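Hydroxyethylthiazole kinase (Pyrococcus horikoshii, PDB 3HPD) probably phosphorylates the hydroxyl group of 4-methyl-5-(2-hydroxyethyl)thiazole with ATP and magnesium, a step of thiamine diphosphate biosynthesis. Local coordinates at residues A[19-24]-A[48-53]; A[60-65]-A[73-78]; A[169-174]-A[212-217]; A[217-222]-A[258-263]. All coordinates share one frame; numbering follows the deposited sequence.

Contact 1: A[19-24]-A[48-53]; sequences HNITNF and EELEEM
A CH-pi contact between M53 and the ring of H19, widened by apolar packing at L50, seats the short helix 50-56 on strand 17-21. M53 CG stands 4.1 Å above the centroid of the H19 ring and only 4° off its normal, so it lies squarely over one face. L50 approaches the same ring differently: its CD2 comes up at the edge, near the ring plane, 4.1 Å from H19 CE1. That methyl also touches the residue two further along the strand, which points toward the helix as well, with L50 CD2 4.1 Å from I21 CD1. H19 is swung out to meet the helix because its CG is anti to the backbone N (chi1 177°). A hydrogen bond from H19 NE2 to the backbone oxygen of A44 then fixes the rotation of the ring. Beyond CG the M53 chain bends, and its sulfur leads away from the strand.

E49 occupies the N-cap position of the helix, and E49 O takes the bond from M53 N at 2.9 Å. Its carboxylate forms a salt bridge with R102 of a second subunit, so the start of this helix also belongs to the subunit interface. Helix 50-56 links parallel strands 40-43 and 59-63, which flank strand 17-21 in the sheet; a helix lying over the strand between is the beta-alpha-beta crossover typical of the ribokinase-like alpha/beta fold.

Contact 2: A[60-65]-A[73-78]; sequences VVINIG and RSMVKA
N63 OD1 is gripped by two donors, while the backbone oxygen of the same residue meets the tip of M75. One donor is G65 N, 2.9 Å from N63 OD1, with an N-H...O angle of 156° and lying in the carbonyl plane; this closes an Asx turn as strand 59-63 ends. The other is the side-chain amide of N23. Between them the two bonds limit the rotation of the N63 amide.

From the helix the contact is carried by M75, whose extended chain (chi3 -178°) reaches across to the end of the strand. Its CG packs on I62, with M75 CG 3.8 Å from I62 CG2. Farther out, M75 SD lies 3.8 Å from I64 CG2, the two side chains meeting at about a right angle. The terminal methyl comes closest of all, M75 CE standing 3.3 Å from N63 O. I62 answers with its other branch, placing CD1 3.7 Å from M75 O. With an alanine in place of M75, everything beyond CB goes, which would probably open a gap beside I62 and I64 and leave N63 O without its methyl neighbour.

This is the first half of the beta-alpha-beta unit that runs on to strand 89-92. Methyl and sulfur packing is joined by two methyl-to-carbonyl approaches, neither a hydrogen bond, which implies that fit more than directional bonding sets helix against strand; the directional bonds described gather at N63, whose side chain is about 7 Å from that of K118, predicted to bind ATP.

Contact 3: A[169-174]-A[212-217]; sequences DYVSDG and KATTSA
The chi1 of -167° at V171 sets CG1 anti to the backbone N, and on the helix T214 and T215 each hold OG1 beside their own backbone N; together these torsions fit the valine fork against two successive threonines. V171 CG1 rests 3.8 Å from T214 CB and 3.9 Å from T214 CG2. The branch point itself meets the next residue, with V171 CB 3.8 Å from T215 OG1.

That a hydroxyl oxygen should face a valine is less odd than it seems. T215 OG1 is hydrogen-bonded back to the carbonyl of L211, and T214 OG1 likewise to that of P210, so both buried hydroxyls are satisfied inside the helix. S216 continues the pattern one residue on: its OG donates to K212 O over 2.6 Å, tilted 30° from the carbonyl plane, while S216 N reaches the same oxygen from the opposite face.

Helix 210-231 here packs on strand 169-172, where the otherwise parallel core of the ribokinase-like sheet gives way to its antiparallel portion. Neighbouring strand 161-165 also lies under the helix, with T214 touching T161 and A163. T214 is about 5 Å, side chain to side chain, from K118, a predicted ATP-binding residue.

Past V171 the strand turns back toward strand 177-180. S172 OG accepts from G174 N at 3.0 Å, with an N-H...O angle of 160°, forming an ST turn. G174 has backbone angles at which any side chain would jam against the carbonyl oxygen of D173, and the D173 carboxylate forms a salt bridge with R175.

Contact 4: A[217-222]-A[258-263]; sequences ALVTFG and AKVREV
Flat groups play no part where V219 meets A258 and V260: there is neither ring face nor edge, only branched and methyl carbons fitted together. V219 does the joining from the helix side, dividing its two methyls between two partners. With CG1 anti to the backbone N (chi1 167°), that methyl is sent to A258, and V219 CG1 lies 4.1 Å from A258 CB. The second branch turns to the strand, V219 CG2 being 3.9 Å from V260 CB and 4.2 Å from V260 CG1. These two valines cross at about a right angle, so a single methyl of V219 sits against the branch of V260 instead of running alongside it.

A258 and V260 approach from different backbone settings. A258 is the first residue to leave helix 251-257, and V260 opens the last strand; K259 between them is tied through its backbone N to the side chain of N182.

Strand 260-263 is the outermost strand at this end of the sheet within the chain and pairs antiparallel with strand 177-180. Helix 210-231 lies across both, V219 also touching V180, while the neighbouring L218 reaches on to strand 169-172 and F221 packs on helix 193-205.

From the N terminus, contact 1 closes the loop that leaves strand 17-21 and returns through strand 40-43 to helix 50-56. Contact 2 opens soon after and closes a much shorter loop. Contacts 1 and 2 join helices 50-56 and 69-85 to neighbouring strands of the parallel part of the sheet; H19 O is 2.7 Å from V61 N, a probable hydrogen bond between them. Much later, contact 3 spans 169-174 to 212-217, and contact 4 begins at its last residue, A217, running to 258-263. All four follow in series; none nests or crosses. Contacts 3 and 4 share helix 210-231 and bind the antiparallel end of the sheet, across the chain's centre from contacts 1 and 2.

Contact 1: A[19-24]-A[48-53]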
loop_
_atom_site.group_PDB
_atom_site.type_symbol
_atom_site.label_atom_id
_atom_site.label_comp_id
_atom_site.label_asym_id
_atom_site.label_seq_id
_atom_site.Cartn_x
_atom_site.Cartn_y
_atom_site.Cartn_z
ATOM N N HIS A 19 -1.674 -10.977 -14.038
ATOM C CA HIS A 19 -2.568 -9.830 -13.964
ATOM C C HIS A 19 -3.430 -9.894 -12.708
ATOM O O HIS A 19 -4.179 -10.851 -12.511
ATOM C CB HIS A 19 -3.465 -9.805 -15.206
ATOM C CG HIS A 19 -4.473 -8.699 -15.209
ATOM N ND1 HIS A 19 -5.524 -8.656 -16.098
ATOM C CD2 HIS A 19 -4.592 -7.595 -14.431
ATOM C CE1 HIS A 19 -6.249 -7.575 -15.868
ATOM N NE2 HIS A 19 -5.704 -6.914 -14.861
ATOM N N ASN A 20 -3.327 -8.870 -11.864
ATOM C CA ASN A 20 -4.104 -8.816 -10.629
ATOM C C ASN A 20 -5.156 -7.713 -10.636
ATOM O O ASN A 20 -4.856 -6.555 -10.937
ATOM C CB ASN A 20 -3.192 -8.568 -9.412
ATOM C CG ASN A 20 -2.247 -9.718 -9.132
ATOM O OD1 ASN A 20 -2.388 -10.425 -8.131
ATOM N ND2 ASN A 20 -1.271 -9.908 -10.011
ATOM N N ILE A 21 -6.393 -8.089 -10.324
ATOM C CA ILE A 21 -7.492 -7.139 -10.182
ATOM C C ILE A 21 -7.714 -7.439 -8.710
ATOM O O ILE A 21 -8.441 -8.362 -8.345
ATOM C CB ILE A 21 -8.705 -7.537 -11.026
ATOM C CG1 ILE A 21 -8.290 -7.610 -12.499
ATOM C CG2 ILE A 21 -9.819 -6.513 -10.838
ATOM C CD1 ILE A 21 -9.379 -8.093 -13.432
ATOM N N THR A 22 -7.056 -6.659 -7.863
ATOM C CA THR A 22 -7.071 -6.943 -6.443
ATOM C C THR A 22 -7.531 -5.836 -5.490
ATOM O O THR A 22 -8.067 -4.812 -5.921
ATOM C CB THR A 22 -5.658 -7.453 -6.070
ATOM O OG1 THR A 22 -5.660 -7.999 -4.750
ATOM C CG2 THR A 22 -4.639 -6.315 -6.174
ATOM N N ASN A 23 -7.330 -6.049 -4.190
ATOM C CA ASN A 23 -7.773 -5.074 -3.195
ATOM C C ASN A 23 -6.698 -4.070 -2.782
ATOM O O ASN A 23 -5.502 -4.332 -2.892
ATOM C CB ASN A 23 -8.381 -5.793 -1.971
ATOM C CG ASN A 23 -7.340 -6.366 -1.026
ATOM O OD1 ASN A 23 -6.577 -5.629 -0.409
ATOM N ND2 ASN A 23 -7.324 -7.692 -0.892
ATOM N N PHE A 24 -7.146 -2.909 -2.311
ATOM C CA PHE A 24 -6.254 -1.819 -1.933
ATOM C C PHE A 24 -5.232 -2.105 -0.852
ATOM O O PHE A 24 -4.168 -1.487 -0.822
ATOM C CB PHE A 24 -7.084 -0.599 -1.528
ATOM C CG PHE A 24 -8.007 -0.117 -2.608
ATOM C CD1 PHE A 24 -7.506 0.243 -3.856
ATOM C CD2 PHE A 24 -9.377 -0.030 -2.383
ATOM C CE1 PHE A 24 -8.361 0.673 -4.873
ATOM C CE2 PHE A 24 -10.241 0.400 -3.390
ATOM C CZ PHE A 24 -9.730 0.757 -4.638
ATOM N N GLU A 48 -11.402 -0.093 -19.954
ATOM C CA GLU A 48 -10.830 0.364 -21.213
ATOM C C GLU A 48 -9.560 -0.383 -21.625
ATOM O O GLU A 48 -9.124 -0.267 -22.768
ATOM C CB GLU A 48 -10.524 1.865 -21.164
ATOM C CG GLU A 48 -11.753 2.753 -21.154
ATOM C CD GLU A 48 -12.239 3.077 -19.756
ATOM O OE1 GLU A 48 -11.959 2.295 -18.823
ATOM O OE2 GLU A 48 -12.914 4.115 -19.593
ATOM N N GLU A 49 -8.962 -1.138 -20.705
ATOM C CA GLU A 49 -7.745 -1.878 -21.031
ATOM C C GLU A 49 -7.749 -3.334 -20.569
ATOM O O GLU A 49 -6.748 -4.028 -20.726
ATOM C CB GLU A 49 -6.516 -1.176 -20.437
ATOM C CG GLU A 49 -6.409 -1.269 -18.918
ATOM C CD GLU A 49 -5.157 -0.599 -18.374
ATOM O OE1 GLU A 49 -4.290 -0.197 -19.181
ATOM O OE2 GLU A 49 -5.037 -0.480 -17.136
ATOM N N LEU A 50 -8.862 -3.805 -20.010
ATOM C CA LEU A 50 -8.924 -5.189 -19.541
ATOM C C LEU A 50 -8.588 -6.210 -20.621
ATOM O O LEU A 50 -7.806 -7.126 -20.385
ATOM C CB LEU A 50 -10.307 -5.519 -18.974
ATOM C CG LEU A 50 -10.667 -4.958 -17.599
ATOM C CD1 LEU A 50 -12.092 -5.374 -17.240
ATOM C CD2 LEU A 50 -9.680 -5.480 -16.560
ATOM N N GLU A 51 -9.176 -6.067 -21.802
ATOM C CA GLU A 51 -8.904 -7.033 -22.861
ATOM C C GLU A 51 -7.426 -7.083 -23.237
ATOM O O GLU A 51 -6.835 -8.161 -23.295
ATOM C CB GLU A 51 -9.752 -6.738 -24.102
ATOM C CG GLU A 51 -9.473 -7.694 -25.261
ATOM C CD GLU A 51 -10.702 -7.980 -26.106
ATOM O OE1 GLU A 51 -11.211 -9.121 -26.049
ATOM O OE2 GLU A 51 -11.162 -7.066 -26.820
ATOM N N GLU A 52 -6.824 -5.924 -23.475
ATOM C CA GLU A 52 -5.414 -5.886 -23.850
ATOM C C GLU A 52 -4.489 -6.399 -22.751
ATOM O O GLU A 52 -3.487 -7.055 -23.034
ATOM C CB GLU A 52 -5.010 -4.465 -24.241
ATOM C CG GLU A 52 -5.629 -4.003 -25.547
ATOM C CD GLU A 52 -5.391 -2.531 -25.812
ATOM O OE1 GLU A 52 -4.226 -2.143 -26.013
ATOM O OE2 GLU A 52 -6.375 -1.764 -25.812
ATOM N N MET A 53 -4.829 -6.110 -21.500
ATOM C CA MET A 53 -3.998 -6.549 -20.386
ATOM C C MET A 53 -4.106 -8.061 -20.155
ATOM O O MET A 53 -3.100 -8.731 -19.922
ATOM C CB MET A 53 -4.379 -5.783 -19.113
ATOM C CG MET A 53 -3.257 -5.707 -18.092
ATOM S SD MET A 53 -1.778 -4.910 -18.768
ATOM C CE MET A 53 -2.020 -3.202 -18.248
#

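Contact 2: A[60-65]-A[73-78]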
loop_
_atom_site.group_PDB
_atom_site.type_symbol
_atom_site.label_atom_id
_atom_site.label_comp_id
_atom_site.label_asym_id
_atom_site.label_seq_id
_atom_site.Cartn_x
_atom_site.Cartn_y
_atom_site.Cartn_z
ATOM N N VAL A 60 -4.693 -14.663 -14.465
ATOM C CA VAL A 60 -5.436 -13.567 -13.860
ATOM C C VAL A 60 -5.817 -13.914 -12.425
ATOM O O VAL A 60 -6.361 -14.983 -12.164
ATOM C CB VAL A 60 -6.731 -13.259 -14.660
ATOM C CG1 VAL A 60 -7.506 -12.130 -13.993
ATOM C CG2 VAL A 60 -6.379 -12.884 -16.096
ATOM N N VAL A 61 -5.518 -13.009 -11.500
ATOM C CA VAL A 61 -5.850 -13.203 -10.091
ATOM C C VAL A 61 -6.889 -12.158 -9.693
ATOM O O VAL A 61 -6.665 -10.957 -9.855
ATOM C CB VAL A 61 -4.596 -13.048 -9.189
ATOM C CG1 VAL A 61 -4.991 -13.101 -7.711
ATOM C CG2 VAL A 61 -3.598 -14.157 -9.502
ATOM N N ILE A 62 -8.030 -12.625 -9.192
ATOM C CA ILE A 62 -9.110 -11.743 -8.764
ATOM C C ILE A 62 -9.246 -11.831 -7.246
ATOM O O ILE A 62 -9.377 -12.917 -6.685
ATOM C CB ILE A 62 -10.453 -12.141 -9.423
ATOM C CG1 ILE A 62 -10.350 -11.976 -10.942
ATOM C CG2 ILE A 62 -11.584 -11.269 -8.871
ATOM C CD1 ILE A 62 -11.546 -12.514 -11.710
ATOM N N ASN A 63 -9.206 -10.677 -6.590
ATOM C CA ASN A 63 -9.296 -10.595 -5.135
ATOM C C ASN A 63 -10.338 -9.526 -4.796
ATOM O O ASN A 63 -10.144 -8.351 -5.100
ATOM C CB ASN A 63 -7.919 -10.209 -4.580
ATOM C CG ASN A 63 -7.882 -10.187 -3.071
ATOM O OD1 ASN A 63 -8.757 -9.615 -2.428
ATOM N ND2 ASN A 63 -6.855 -10.805 -2.495
ATOM N N ILE A 64 -11.432 -9.933 -4.159
ATOM C CA ILE A 64 -12.527 -9.015 -3.825
ATOM C C ILE A 64 -12.441 -8.319 -2.466
ATOM O O ILE A 64 -13.437 -7.771 -1.993
ATOM C CB ILE A 64 -13.884 -9.753 -3.878
ATOM C CG1 ILE A 64 -13.946 -10.811 -2.769
ATOM C CG2 ILE A 64 -14.061 -10.415 -5.236
ATOM C CD1 ILE A 64 -15.283 -11.543 -2.685
ATOM N N GLY A 65 -11.258 -8.326 -1.857
ATOM C CA GLY A 65 -11.070 -7.721 -0.544
ATOM C C GLY A 65 -11.644 -6.335 -0.279
ATOM O O GLY A 65 -12.126 -6.060 0.825
ATOM N N ARG A 73 -17.744 -4.904 -11.680
ATOM C CA ARG A 73 -17.945 -4.893 -13.123
ATOM C C ARG A 73 -16.658 -5.329 -13.817
ATOM O O ARG A 73 -16.684 -6.154 -14.735
ATOM C CB ARG A 73 -18.338 -3.487 -13.571
ATOM C CG ARG A 73 -18.982 -3.410 -14.940
ATOM C CD ARG A 73 -19.496 -2.001 -15.196
ATOM N NE ARG A 73 -20.298 -1.517 -14.073
ATOM C CZ ARG A 73 -19.986 -0.457 -13.333
ATOM N NH1 ARG A 73 -18.887 0.241 -13.592
ATOM N NH2 ARG A 73 -20.772 -0.096 -12.325
ATOM N N SER A 74 -15.531 -4.781 -13.370
ATOM C CA SER A 74 -14.238 -5.128 -13.951
ATOM C C SER A 74 -13.885 -6.597 -13.720
ATOM O O SER A 74 -13.391 -7.273 -14.620
ATOM C CB SER A 74 -13.133 -4.239 -13.368
ATOM O OG SER A 74 -13.256 -2.896 -13.819
ATOM N N MET A 75 -14.138 -7.089 -12.512
ATOM C CA MET A 75 -13.828 -8.474 -12.175
ATOM C C MET A 75 -14.650 -9.491 -12.958
ATOM O O MET A 75 -14.128 -10.518 -13.400
ATOM C CB MET A 75 -14.021 -8.695 -10.676
ATOM C CG MET A 75 -13.013 -7.934 -9.833
ATOM S SD MET A 75 -13.438 -7.969 -8.092
ATOM C CE MET A 75 -12.112 -6.956 -7.412
ATOM N N VAL A 76 -15.937 -9.208 -13.129
ATOM C CA VAL A 76 -16.805 -10.112 -13.871
ATOM C C VAL A 76 -16.422 -10.102 -15.348
ATOM O O VAL A 76 -16.374 -11.150 -15.992
ATOM C CB VAL A 76 -18.288 -9.709 -13.704
ATOM C CG1 VAL A 76 -19.159 -10.509 -14.656
ATOM C CG2 VAL A 76 -18.725 -9.959 -12.257
ATOM N N LYS A 77 -16.134 -8.917 -15.877
ATOM C CA LYS A 77 -15.744 -8.781 -17.275
ATOM C C LYS A 77 -14.412 -9.487 -17.507
ATOM O O LYS A 77 -14.226 -10.165 -18.517
ATOM C CB LYS A 77 -15.618 -7.303 -17.650
ATOM C CG LYS A 77 -15.347 -7.054 -19.128
ATOM C CD LYS A 77 -16.514 -7.514 -19.996
ATOM C CE LYS A 77 -16.229 -7.285 -21.476
ATOM N NZ LYS A 77 -17.343 -7.769 -22.343
ATOM N N ALA A 78 -13.485 -9.320 -16.567
ATOM C CA ALA A 78 -12.174 -9.951 -16.667
ATOM C C ALA A 78 -12.315 -11.465 -16.704
ATOM O O ALA A 78 -11.620 -12.146 -17.455
ATOM C CB ALA A 78 -11.309 -9.551 -15.488
#

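Contact 3: A[169-174]-A[212-217]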
loop_
_atom_site.group_PDB
_atom_site.type_symbol
_atom_site.label_atom_id
_atom_site.label_comp_id
_atom_site.label_asym_id
_atom_site.label_seq_id
_atom_site.Cartn_x
_atom_site.Cartn_y
_atom_site.Cartn_z
ATOM N N ASP A 169 -3.436 -26.994 5.265
ATOM C CA ASP A 169 -4.179 -26.602 4.070
ATOM C C ASP A 169 -4.581 -27.844 3.296
ATOM O O ASP A 169 -3.857 -28.837 3.289
ATOM C CB ASP A 169 -3.326 -25.731 3.141
ATOM C CG ASP A 169 -2.715 -24.544 3.842
ATOM O OD1 ASP A 169 -3.468 -23.652 4.292
ATOM O OD2 ASP A 169 -1.473 -24.506 3.937
ATOM N N TYR A 170 -5.739 -27.782 2.648
ATOM C CA TYR A 170 -6.211 -28.884 1.820
ATOM C C TYR A 170 -6.487 -28.336 0.429
ATOM O O TYR A 170 -7.078 -27.265 0.278
ATOM C CB TYR A 170 -7.478 -29.510 2.409
ATOM C CG TYR A 170 -7.175 -30.376 3.603
ATOM C CD1 TYR A 170 -6.608 -31.640 3.441
ATOM C CD2 TYR A 170 -7.375 -29.904 4.896
ATOM C CE1 TYR A 170 -6.244 -32.409 4.542
ATOM C CE2 TYR A 170 -7.013 -30.659 5.999
ATOM C CZ TYR A 170 -6.447 -31.910 5.816
ATOM O OH TYR A 170 -6.065 -32.652 6.907
ATOM N N VAL A 171 -6.038 -29.070 -0.580
ATOM C CA VAL A 171 -6.222 -28.674 -1.971
ATOM C C VAL A 171 -6.784 -29.877 -2.705
ATOM O O VAL A 171 -6.262 -30.983 -2.566
ATOM C CB VAL A 171 -4.877 -28.292 -2.622
ATOM C CG1 VAL A 171 -5.118 -27.583 -3.949
ATOM C CG2 VAL A 171 -4.074 -27.417 -1.677
ATOM N N SER A 172 -7.841 -29.666 -3.482
ATOM C CA SER A 172 -8.451 -30.762 -4.222
ATOM C C SER A 172 -9.066 -30.306 -5.535
ATOM O O SER A 172 -9.546 -29.177 -5.650
ATOM C CB SER A 172 -9.535 -31.432 -3.376
ATOM O OG SER A 172 -10.120 -32.527 -4.068
ATOM N N ASP A 173 -9.044 -31.192 -6.524
ATOM C CA ASP A 173 -9.635 -30.897 -7.821
ATOM C C ASP A 173 -10.877 -31.769 -7.958
ATOM O O ASP A 173 -11.469 -31.868 -9.031
ATOM C CB ASP A 173 -8.646 -31.190 -8.956
ATOM C CG ASP A 173 -8.276 -32.662 -9.057
ATOM O OD1 ASP A 173 -8.721 -33.463 -8.209
ATOM O OD2 ASP A 173 -7.529 -33.015 -9.996
ATOM N N GLY A 174 -11.262 -32.395 -6.849
ATOM C CA GLY A 174 -12.433 -33.252 -6.844
ATOM C C GLY A 174 -12.100 -34.730 -6.916
ATOM O O GLY A 174 -12.882 -35.571 -6.471
ATOM N N LYS A 212 -1.628 -29.040 -8.848
ATOM C CA LYS A 212 -0.206 -28.983 -8.521
ATOM C C LYS A 212 0.269 -27.547 -8.321
ATOM O O LYS A 212 1.141 -27.286 -7.497
ATOM C CB LYS A 212 0.620 -29.646 -9.625
ATOM C CG LYS A 212 0.443 -31.153 -9.710
ATOM C CD LYS A 212 1.195 -31.721 -10.903
ATOM C CE LYS A 212 1.113 -33.238 -10.942
ATOM N NZ LYS A 212 1.851 -33.788 -12.115
ATOM N N ALA A 213 -0.309 -26.618 -9.075
ATOM C CA ALA A 213 0.069 -25.210 -8.972
ATOM C C ALA A 213 -0.284 -24.643 -7.600
ATOM O O ALA A 213 0.545 -24.011 -6.941
ATOM C CB ALA A 213 -0.626 -24.403 -10.065
ATOM N N THR A 214 -1.522 -24.873 -7.173
ATOM C CA THR A 214 -1.986 -24.373 -5.886
ATOM C C THR A 214 -1.236 -25.041 -4.734
ATOM O O THR A 214 -0.844 -24.377 -3.773
ATOM C CB THR A 214 -3.502 -24.601 -5.724
ATOM O OG1 THR A 214 -4.184 -24.089 -6.877
ATOM C CG2 THR A 214 -4.022 -23.879 -4.487
ATOM N N THR A 215 -1.033 -26.354 -4.832
ATOM C CA THR A 215 -0.309 -27.080 -3.792
ATOM C C THR A 215 1.111 -26.528 -3.703
ATOM O O THR A 215 1.640 -26.328 -2.611
ATOM C CB THR A 215 -0.233 -28.602 -4.096
ATOM O OG1 THR A 215 -1.555 -29.149 -4.166
ATOM C CG2 THR A 215 0.547 -29.325 -3.008
ATOM N N SER A 216 1.725 -26.278 -4.858
ATOM C CA SER A 216 3.085 -25.744 -4.886
ATOM C C SER A 216 3.153 -24.361 -4.243
ATOM O O SER A 216 4.111 -24.040 -3.541
ATOM C CB SER A 216 3.600 -25.657 -6.326
ATOM O OG SER A 216 3.688 -26.943 -6.912
ATOM N N ALA A 217 2.135 -23.545 -4.490
ATOM C CA ALA A 217 2.097 -22.194 -3.935
ATOM C C ALA A 217 2.015 -22.232 -2.413
ATOM O O ALA A 217 2.696 -21.473 -1.725
ATOM C CB ALA A 217 0.907 -21.432 -4.501
#

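Contact 4: A[217-222]-A[258-263]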
loop_
_atom_site.group_PDB
_atom_site.type_symbol
_atom_site.label_atom_id
_atom_site.label_comp_id
_atom_site.label_asym_id
_atom_site.label_seq_id
_atom_site.Cartn_x
_atom_site.Cartn_y
_atom_site.Cartn_z
ATOM N N ALA A 217 2.135 -23.545 -4.490
ATOM C CA ALA A 217 2.097 -22.194 -3.935
ATOM C C ALA A 217 2.015 -22.232 -2.413
ATOM O O ALA A 217 2.696 -21.473 -1.725
ATOM C CB ALA A 217 0.907 -21.432 -4.501
ATOM N N LEU A 218 1.182 -23.129 -1.894
ATOM C CA LEU A 218 1.002 -23.260 -0.454
ATOM C C LEU A 218 2.252 -23.781 0.243
ATOM O O LEU A 218 2.595 -23.322 1.331
ATOM C CB LEU A 218 -0.195 -24.169 -0.160
ATOM C CG LEU A 218 -1.550 -23.510 -0.440
ATOM C CD1 LEU A 218 -2.618 -24.567 -0.664
ATOM C CD2 LEU A 218 -1.918 -22.593 0.722
ATOM N N VAL A 219 2.933 -24.736 -0.382
ATOM C CA VAL A 219 4.150 -25.289 0.200
ATOM C C VAL A 219 5.256 -24.238 0.176
ATOM O O VAL A 219 5.931 -24.002 1.178
ATOM C CB VAL A 219 4.615 -26.543 -0.573
ATOM C CG1 VAL A 219 6.038 -26.917 -0.172
ATOM C CG2 VAL A 219 3.660 -27.697 -0.288
ATOM N N THR A 220 5.433 -23.600 -0.974
ATOM C CA THR A 220 6.461 -22.578 -1.114
ATOM C C THR A 220 6.264 -21.434 -0.124
ATOM O O THR A 220 7.206 -21.024 0.556
ATOM C CB THR A 220 6.478 -22.013 -2.550
ATOM O OG1 THR A 220 6.833 -23.061 -3.460
ATOM C CG2 THR A 220 7.488 -20.888 -2.674
ATOM N N PHE A 221 5.043 -20.920 -0.035
ATOM C CA PHE A 221 4.774 -19.810 0.876
ATOM C C PHE A 221 4.857 -20.252 2.333
ATOM O O PHE A 221 5.331 -19.506 3.194
ATOM C CB PHE A 221 3.390 -19.216 0.604
ATOM C CG PHE A 221 3.111 -17.962 1.381
ATOM C CD1 PHE A 221 3.711 -16.761 1.019
ATOM C CD2 PHE A 221 2.273 -17.988 2.492
ATOM C CE1 PHE A 221 3.476 -15.595 1.750
ATOM C CE2 PHE A 221 2.031 -16.827 3.231
ATOM C CZ PHE A 221 2.636 -15.631 2.860
ATOM N N GLY A 222 4.382 -21.464 2.603
ATOM C CA GLY A 222 4.418 -21.989 3.957
ATOM C C GLY A 222 5.843 -22.125 4.459
ATOM O O GLY A 222 6.137 -21.833 5.620
ATOM N N ALA A 258 9.811 -29.060 3.073
ATOM C CA ALA A 258 8.468 -29.413 2.626
ATOM C C ALA A 258 7.753 -30.458 3.479
ATOM O O ALA A 258 8.311 -31.506 3.808
ATOM C CB ALA A 258 8.509 -29.874 1.162
ATOM N N LYS A 259 6.511 -30.146 3.841
ATOM C CA LYS A 259 5.660 -31.040 4.620
ATOM C C LYS A 259 4.346 -31.102 3.848
ATOM O O LYS A 259 3.454 -30.281 4.055
ATOM C CB LYS A 259 5.406 -30.481 6.022
ATOM C CG LYS A 259 6.655 -30.254 6.854
ATOM C CD LYS A 259 6.285 -29.864 8.280
ATOM C CE LYS A 259 7.515 -29.555 9.118
ATOM N NZ LYS A 259 8.506 -30.664 9.080
ATOM N N VAL A 260 4.241 -32.073 2.946
ATOM C CA VAL A 260 3.052 -32.221 2.119
ATOM C C VAL A 260 2.828 -33.687 1.764
ATOM O O VAL A 260 3.781 -34.439 1.586
ATOM C CB VAL A 260 3.195 -31.396 0.812
ATOM C CG1 VAL A 260 4.495 -31.760 0.109
ATOM C CG2 VAL A 260 2.010 -31.648 -0.110
ATOM N N ARG A 261 1.567 -34.088 1.658
ATOM C CA ARG A 261 1.250 -35.469 1.322
ATOM C C ARG A 261 -0.060 -35.567 0.559
ATOM O O ARG A 261 -0.941 -34.719 0.708
ATOM C CB ARG A 261 1.157 -36.316 2.594
ATOM C CG ARG A 261 0.138 -35.809 3.610
ATOM C CD ARG A 261 0.114 -36.687 4.861
ATOM N NE ARG A 261 -0.552 -37.969 4.637
ATOM C CZ ARG A 261 -1.860 -38.167 4.775
ATOM N NH1 ARG A 261 -2.650 -37.167 5.142
ATOM N NH2 ARG A 261 -2.380 -39.365 4.541
ATOM N N GLU A 262 -0.182 -36.598 -0.271
ATOM C CA GLU A 262 -1.414 -36.802 -1.016
ATOM C C GLU A 262 -2.336 -37.582 -0.093
ATOM O O GLU A 262 -1.910 -38.538 0.556
ATOM C CB GLU A 262 -1.173 -37.600 -2.296
ATOM C CG GLU A 262 -2.319 -37.449 -3.283
ATOM C CD GLU A 262 -2.147 -38.282 -4.533
ATOM O OE1 GLU A 262 -0.992 -38.497 -4.958
ATOM O OE2 GLU A 262 -3.174 -38.707 -5.099
ATOM N N VAL A 263 -3.595 -37.171 -0.037
ATOM C CA VAL A 263 -4.576 -37.809 0.831
ATOM C C VAL A 263 -5.443 -38.848 0.127
ATOM O O VAL A 263 -5.589 -38.831 -1.096
ATOM C CB VAL A 263 -5.488 -36.740 1.478
ATOM C CG1 VAL A 263 -6.637 -37.398 2.222
ATOM C CG2 VAL A 263 -4.673 -35.880 2.430
#